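Local coordinates for CEP104 (Gallus gallus, PDB 5JO8), which is a centriolar protein whose TOG domain, an array of helical hairpins, probably binds tubulin or microtubules, at residues L80-L84 against Y117-L123; A87-V91 against L109-I113. One frame throughout, in Å; residues are numbered along the deposited sequence.

Contact 1 of 2, residues L80-L84 against Y117-L123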
loop_
_atom_site.group_PDB
_atom_site.type_symbol
_atom_site.label_atom_id
_atom_site.label_comp_id
_atom_site.label_asym_id
_atom_site.label_seq_id
_atom_site.Cartn_x
_atom_site.Cartn_y
_atom_site.Cartn_z
ATOM N N LEU A 80 -20.340 4.773 -14.762
ATOM C CA LEU A 80 -18.895 4.895 -14.600
ATOM C C LEU A 80 -18.433 4.550 -13.183
ATOM O O LEU A 80 -17.383 3.928 -13.012
ATOM C CB LEU A 80 -18.424 6.290 -14.980
ATOM C CG LEU A 80 -18.631 6.709 -16.440
ATOM C CD1 LEU A 80 -18.550 8.221 -16.534
ATOM C CD2 LEU A 80 -17.605 6.034 -17.361
ATOM N N ARG A 81 -19.195 4.944 -12.163
ATOM C CA ARG A 81 -18.848 4.577 -10.784
ATOM C C ARG A 81 -18.952 3.076 -10.578
ATOM O O ARG A 81 -18.056 2.464 -10.012
ATOM C CB ARG A 81 -19.782 5.252 -9.773
ATOM C CG ARG A 81 -19.448 6.676 -9.387
ATOM C CD ARG A 81 -20.402 7.175 -8.282
ATOM N NE ARG A 81 -21.789 7.364 -8.731
ATOM C CZ ARG A 81 -22.266 8.491 -9.261
ATOM N NH1 ARG A 81 -21.473 9.540 -9.435
ATOM N NH2 ARG A 81 -23.540 8.566 -9.633
ATOM N N ASN A 82 -20.060 2.485 -11.010
ATOM C CA ASN A 82 -20.251 1.047 -10.854
ATOM C C ASN A 82 -19.149 0.270 -11.565
ATOM O O ASN A 82 -18.685 -0.760 -11.078
ATOM C CB ASN A 82 -21.621 0.618 -11.382
ATOM C CG ASN A 82 -22.753 1.174 -10.560
ATOM O OD1 ASN A 82 -22.571 1.527 -9.393
ATOM N ND2 ASN A 82 -23.933 1.254 -11.160
ATOM N N MET A 83 -18.737 0.763 -12.723
ATOM C CA MET A 83 -17.672 0.110 -13.464
ATOM C C MET A 83 -16.347 0.195 -12.715
ATOM O O MET A 83 -15.597 -0.777 -12.683
ATOM C CB MET A 83 -17.536 0.724 -14.848
ATOM C CG MET A 83 -16.598 -0.040 -15.739
ATOM S SD MET A 83 -16.660 0.576 -17.429
ATOM C CE MET A 83 -18.394 0.355 -17.806
ATOM N N LEU A 84 -16.063 1.354 -12.128
ATOM C CA LEU A 84 -14.858 1.511 -11.320
ATOM C C LEU A 84 -14.906 0.539 -10.159
ATOM O O LEU A 84 -13.912 -0.123 -9.858
ATOM C CB LEU A 84 -14.721 2.942 -10.793
ATOM C CG LEU A 84 -13.540 3.208 -9.845
ATOM C CD1 LEU A 84 -13.087 4.641 -9.960
ATOM C CD2 LEU A 84 -13.851 2.875 -8.381
ATOM N N TYR A 117 -8.722 7.418 -15.306
ATOM C CA TYR A 117 -10.171 7.226 -15.388
ATOM C C TYR A 117 -10.944 8.176 -14.475
ATOM O O TYR A 117 -11.850 8.886 -14.928
ATOM C CB TYR A 117 -10.478 5.775 -15.050
ATOM C CG TYR A 117 -11.918 5.328 -15.166
ATOM C CD1 TYR A 117 -12.410 4.812 -16.358
ATOM C CD2 TYR A 117 -12.761 5.346 -14.058
ATOM C CE1 TYR A 117 -13.718 4.360 -16.458
ATOM C CE2 TYR A 117 -14.060 4.887 -14.140
ATOM C CZ TYR A 117 -14.536 4.403 -15.344
ATOM O OH TYR A 117 -15.822 3.935 -15.390
ATOM N N VAL A 118 -10.620 8.172 -13.190
ATOM C CA VAL A 118 -11.258 9.118 -12.274
ATOM C C VAL A 118 -11.167 10.578 -12.740
ATOM O O VAL A 118 -12.200 11.249 -12.816
ATOM C CB VAL A 118 -10.791 8.914 -10.820
ATOM C CG1 VAL A 118 -11.355 10.011 -9.921
ATOM C CG2 VAL A 118 -11.234 7.555 -10.325
ATOM N N PRO A 119 -9.966 11.068 -13.106
ATOM C CA PRO A 119 -9.914 12.454 -13.591
ATOM C C PRO A 119 -10.635 12.678 -14.915
ATOM O O PRO A 119 -11.276 13.727 -15.081
ATOM C CB PRO A 119 -8.416 12.708 -13.792
ATOM C CG PRO A 119 -7.735 11.711 -12.971
ATOM C CD PRO A 119 -8.613 10.510 -12.917
ATOM N N LYS A 120 -10.527 11.728 -15.841
ATOM C CA LYS A 120 -11.198 11.839 -17.145
ATOM C C LYS A 120 -12.701 12.065 -16.963
ATOM O O LYS A 120 -13.307 12.909 -17.638
ATOM C CB LYS A 120 -10.966 10.577 -17.991
ATOM C CG LYS A 120 -11.726 10.539 -19.328
ATOM C CD LYS A 120 -11.423 9.244 -20.082
ATOM C CE LYS A 120 -12.331 9.053 -21.298
ATOM N NZ LYS A 120 -12.088 7.728 -21.963
ATOM N N HIS A 121 -13.292 11.324 -16.029
ATOM C CA HIS A 121 -14.739 11.309 -15.844
ATOM C C HIS A 121 -15.218 12.172 -14.675
ATOM O O HIS A 121 -16.409 12.189 -14.358
ATOM C CB HIS A 121 -15.232 9.867 -15.682
ATOM C CG HIS A 121 -14.995 9.022 -16.894
ATOM N ND1 HIS A 121 -15.664 9.227 -18.086
ATOM C CD2 HIS A 121 -14.143 7.994 -17.113
ATOM C CE1 HIS A 121 -15.241 8.353 -18.981
ATOM N NE2 HIS A 121 -14.318 7.593 -18.418
ATOM N N LYS A 122 -14.279 12.890 -14.062
ATOM C CA LYS A 122 -14.560 13.810 -12.961
ATOM C C LYS A 122 -15.360 13.142 -11.849
ATOM O O LYS A 122 -16.295 13.727 -11.324
ATOM C CB LYS A 122 -15.305 15.056 -13.471
ATOM C CG LYS A 122 -14.541 15.848 -14.530
ATOM C CD LYS A 122 -15.422 16.921 -15.164
ATOM C CE LYS A 122 -14.781 17.501 -16.419
ATOM N NZ LYS A 122 -15.668 18.494 -17.089
ATOM N N LEU A 123 -14.987 11.920 -11.487
ATOM C CA LEU A 123 -15.763 11.138 -10.533
ATOM C C LEU A 123 -15.589 11.599 -9.087
ATOM O O LEU A 123 -16.415 11.292 -8.231
ATOM C CB LEU A 123 -15.420 9.650 -10.650
ATOM C CG LEU A 123 -15.868 9.035 -11.975
ATOM C CD1 LEU A 123 -15.642 7.529 -11.969
ATOM C CD2 LEU A 123 -17.327 9.361 -12.276
HETATM O O HOH W 1 -18.527 9.613 -8.485
#

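Contact 2 of 2, residues A87-V91 against L109-I113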
loop_
_atom_site.group_PDB
_atom_site.type_symbol
_atom_site.label_atom_id
_atom_site.label_comp_id
_atom_site.label_asym_id
_atom_site.label_seq_id
_atom_site.Cartn_x
_atom_site.Cartn_y
_atom_site.Cartn_z
ATOM N N ALA A 87 -14.267 -2.951 -11.299
ATOM C CA ALA A 87 -12.872 -3.125 -11.703
ATOM C C ALA A 87 -11.969 -3.266 -10.479
ATOM O O ALA A 87 -11.075 -4.108 -10.467
ATOM C CB ALA A 87 -12.419 -1.955 -12.577
ATOM N N ILE A 88 -12.221 -2.452 -9.455
ATOM C CA ILE A 88 -11.448 -2.500 -8.217
ATOM C C ILE A 88 -11.657 -3.830 -7.497
ATOM O O ILE A 88 -10.720 -4.383 -6.920
ATOM C CB ILE A 88 -11.708 -1.257 -7.321
ATOM C CG1 ILE A 88 -11.126 0.015 -7.955
ATOM C CG2 ILE A 88 -11.193 -1.454 -5.899
ATOM C CD1 ILE A 88 -9.579 0.051 -8.095
ATOM N N PHE A 89 -12.873 -4.359 -7.538
ATOM C CA PHE A 89 -13.153 -5.687 -7.003
ATOM C C PHE A 89 -12.212 -6.724 -7.637
ATOM O O PHE A 89 -11.613 -7.556 -6.938
ATOM C CB PHE A 89 -14.634 -6.063 -7.250
ATOM C CG PHE A 89 -14.980 -7.470 -6.842
ATOM C CD1 PHE A 89 -14.850 -8.522 -7.734
ATOM C CD2 PHE A 89 -15.424 -7.745 -5.555
ATOM C CE1 PHE A 89 -15.143 -9.822 -7.351
ATOM C CE2 PHE A 89 -15.732 -9.050 -5.172
ATOM C CZ PHE A 89 -15.585 -10.086 -6.080
ATOM N N LEU A 90 -12.067 -6.668 -8.959
ATOM C CA LEU A 90 -11.196 -7.606 -9.663
ATOM C C LEU A 90 -9.716 -7.323 -9.388
ATOM O O LEU A 90 -8.928 -8.254 -9.247
ATOM C CB LEU A 90 -11.494 -7.607 -11.169
ATOM C CG LEU A 90 -12.909 -8.097 -11.501
ATOM C CD1 LEU A 90 -13.172 -7.971 -13.001
ATOM C CD2 LEU A 90 -13.136 -9.538 -11.048
ATOM N N VAL A 91 -9.349 -6.045 -9.298
ATOM C CA VAL A 91 -7.982 -5.650 -8.948
ATOM C C VAL A 91 -7.594 -6.211 -7.590
ATOM O O VAL A 91 -6.490 -6.734 -7.421
ATOM C CB VAL A 91 -7.818 -4.123 -8.965
ATOM C CG1 VAL A 91 -6.490 -3.708 -8.322
ATOM C CG2 VAL A 91 -7.879 -3.601 -10.380
ATOM N N LEU A 109 -3.934 -1.811 -14.336
ATOM C CA LEU A 109 -5.335 -1.438 -14.273
ATOM C C LEU A 109 -5.568 -0.458 -13.127
ATOM O O LEU A 109 -6.228 0.566 -13.315
ATOM C CB LEU A 109 -6.184 -2.694 -14.085
ATOM C CG LEU A 109 -7.683 -2.525 -13.864
ATOM C CD1 LEU A 109 -8.304 -1.632 -14.944
ATOM C CD2 LEU A 109 -8.326 -3.907 -13.838
ATOM N N LEU A 110 -5.019 -0.766 -11.950
ATOM C CA LEU A 110 -5.174 0.106 -10.789
ATOM C C LEU A 110 -4.616 1.502 -11.035
ATOM O O LEU A 110 -5.279 2.511 -10.761
ATOM C CB LEU A 110 -4.505 -0.516 -9.569
ATOM C CG LEU A 110 -4.526 0.311 -8.289
ATOM C CD1 LEU A 110 -5.987 0.625 -7.947
ATOM C CD2 LEU A 110 -3.877 -0.468 -7.171
ATOM N N LYS A 111 -3.405 1.570 -11.585
ATOM C CA LYS A 111 -2.797 2.860 -11.870
ATOM C C LYS A 111 -3.619 3.663 -12.879
ATOM O O LYS A 111 -3.794 4.878 -12.732
ATOM C CB LYS A 111 -1.352 2.676 -12.366
ATOM C CG LYS A 111 -0.654 3.990 -12.640
ATOM C CD LYS A 111 0.812 3.820 -13.028
ATOM C CE LYS A 111 1.385 5.176 -13.381
ATOM N NZ LYS A 111 2.770 5.071 -13.921
ATOM N N MET A 112 -4.120 2.988 -13.906
ATOM C CA MET A 112 -4.967 3.633 -14.900
ATOM C C MET A 112 -6.253 4.187 -14.270
ATOM O O MET A 112 -6.693 5.290 -14.607
ATOM C CB MET A 112 -5.309 2.643 -16.017
ATOM C CG MET A 112 -6.229 3.201 -17.105
ATOM S SD MET A 112 -7.990 3.238 -16.730
ATOM C CE MET A 112 -8.388 1.494 -16.738
ATOM N N ILE A 113 -6.875 3.425 -13.379
ATOM C CA ILE A 113 -8.139 3.880 -12.794
ATOM C C ILE A 113 -7.899 5.159 -12.012
ATOM O O ILE A 113 -8.641 6.139 -12.147
ATOM C CB ILE A 113 -8.764 2.795 -11.913
ATOM C CG1 ILE A 113 -9.278 1.651 -12.777
ATOM C CG2 ILE A 113 -9.936 3.363 -11.127
ATOM C CD1 ILE A 113 -9.543 0.385 -12.016
#

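Contact 1 of 2, residues L80-L84 against Y117-L123
Tyr117 reaches across to Leu80 with the one direct hydrogen bond between these segments. Tyr117 OH donates to Leu80 O over 2.8 Å, in the carbonyl plane and on a lone pair, with a C=O...O angle of 111°. The same oxygen accepts Leu84 N within its helix, so two donors grip it. Tyr117 CG lies anti to the backbone N (chi1 -176°), which sends the ring out toward helix 77-94. Arg81 NH1 makes a second polar link, through a water at 3.1 Å that donates to Leu123 O. The guanidinium meets this water at its edge. Its stronger partner is Glu78, through a salt bridge.

The His121 ring is sandwiched. Leu80 CD2 sits over the centre of one face in a CH-pi contact, 3.7 Å from the centroid of the His121 ring and 9° off the normal. Lys120 CG covers the other face. Leu80 CD1 lies 3.4 Å from His121 ND1. His121 CD2 in turn lies over a face of the Tyr117 ring, toward its rim.

The remaining contacts are apolar. Leu84 CB approaches Tyr117 CE2 obliquely at 3.9 Å. Leu84 CD1 presses on Val118 CG2 at 3.5 Å, tighter than usual for two carbons. Leu123 follows a Schellman motif, in which Lys122 has positive phi, and its CD2 comes to 4.2 Å from Leu80 CB. Leu68 of helix 54-69 also touches Tyr117 and Met83.

A phenylalanine in place of Tyr117 would probably keep much of the ring packing but leave Leu80 O without its inter-helix donor. The contact thus joins two antiparallel helices mainly by apolar packing, with a single buried hydroxyl bond fixing where the tyrosine tip meets the opposing backbone.

Contact 2 of 2, residues A87-V91 against L109-I113
Val91 meets Leu109 and Leu110 with its two methyls. Val91 CG2 packs against Leu109 CD2 at 3.5 Å. Val91 CG1 faces Leu110 CB at 4.0 Å, and these two side chains cross at about a right angle. With chi1 at 168°, Val91 CG1 stands anti to the backbone N and faces Leu110, while CG2, beside the N, faces Leu109. Ile88 brings its terminal CD1 to Leu110 CD1 at 3.6 Å. Ile88 CD1 also lies 3.9 Å from Ile113 CD1. Ile113 CD1 also touches Ala87 CB, at 3.7 Å, and so bridges two residues of the facing helix. No hydrogen bond crosses the contact, and all six touching residues are buried.

Both segments are helical: Val91 N bonds to Ala87 O, and Ile113 N bonds to Leu109 O. The axes of the two short segments come within 10.4 Å, with 148° between their directions.

Neighbouring helices close the sides. Ile88 and Ile113 both touch Cys131 of helix 125-142, and Leu110 touches Thr135 there. Leu109 meets Val64 of helix 54-69, while Ala87 meets Phe41 of helix 35-41.

This is the aliphatic interface of an antiparallel helical hairpin, formed by helices 77-94 and 100-121. Packing of antiparallel helices in this way is characteristic of the all-helical TOG fold, which is built of HEAT-like repeats.

Overall arrangement
From the N terminus, helix 77-94 carries first residues 80-84 of contact 1, then residues 87-91 of contact 2. The chain turns back before helix 100-121. Residues 109-113 close the shorter loop of contact 2. Residues 117-123 then close the longer loop of contact 1, which encloses the first. The two contacts do not cross. They are successive levels of one helix pair, with centres 11 Å apart. Leu84 CD1 packs on Ile113 CG2 between them. Tyr117 N and Val118 N probably bond to Met112 O and Ile113 O, each five residues back, which links the two levels within helix 100-121. Helices 54-69 and 125-142 border both levels.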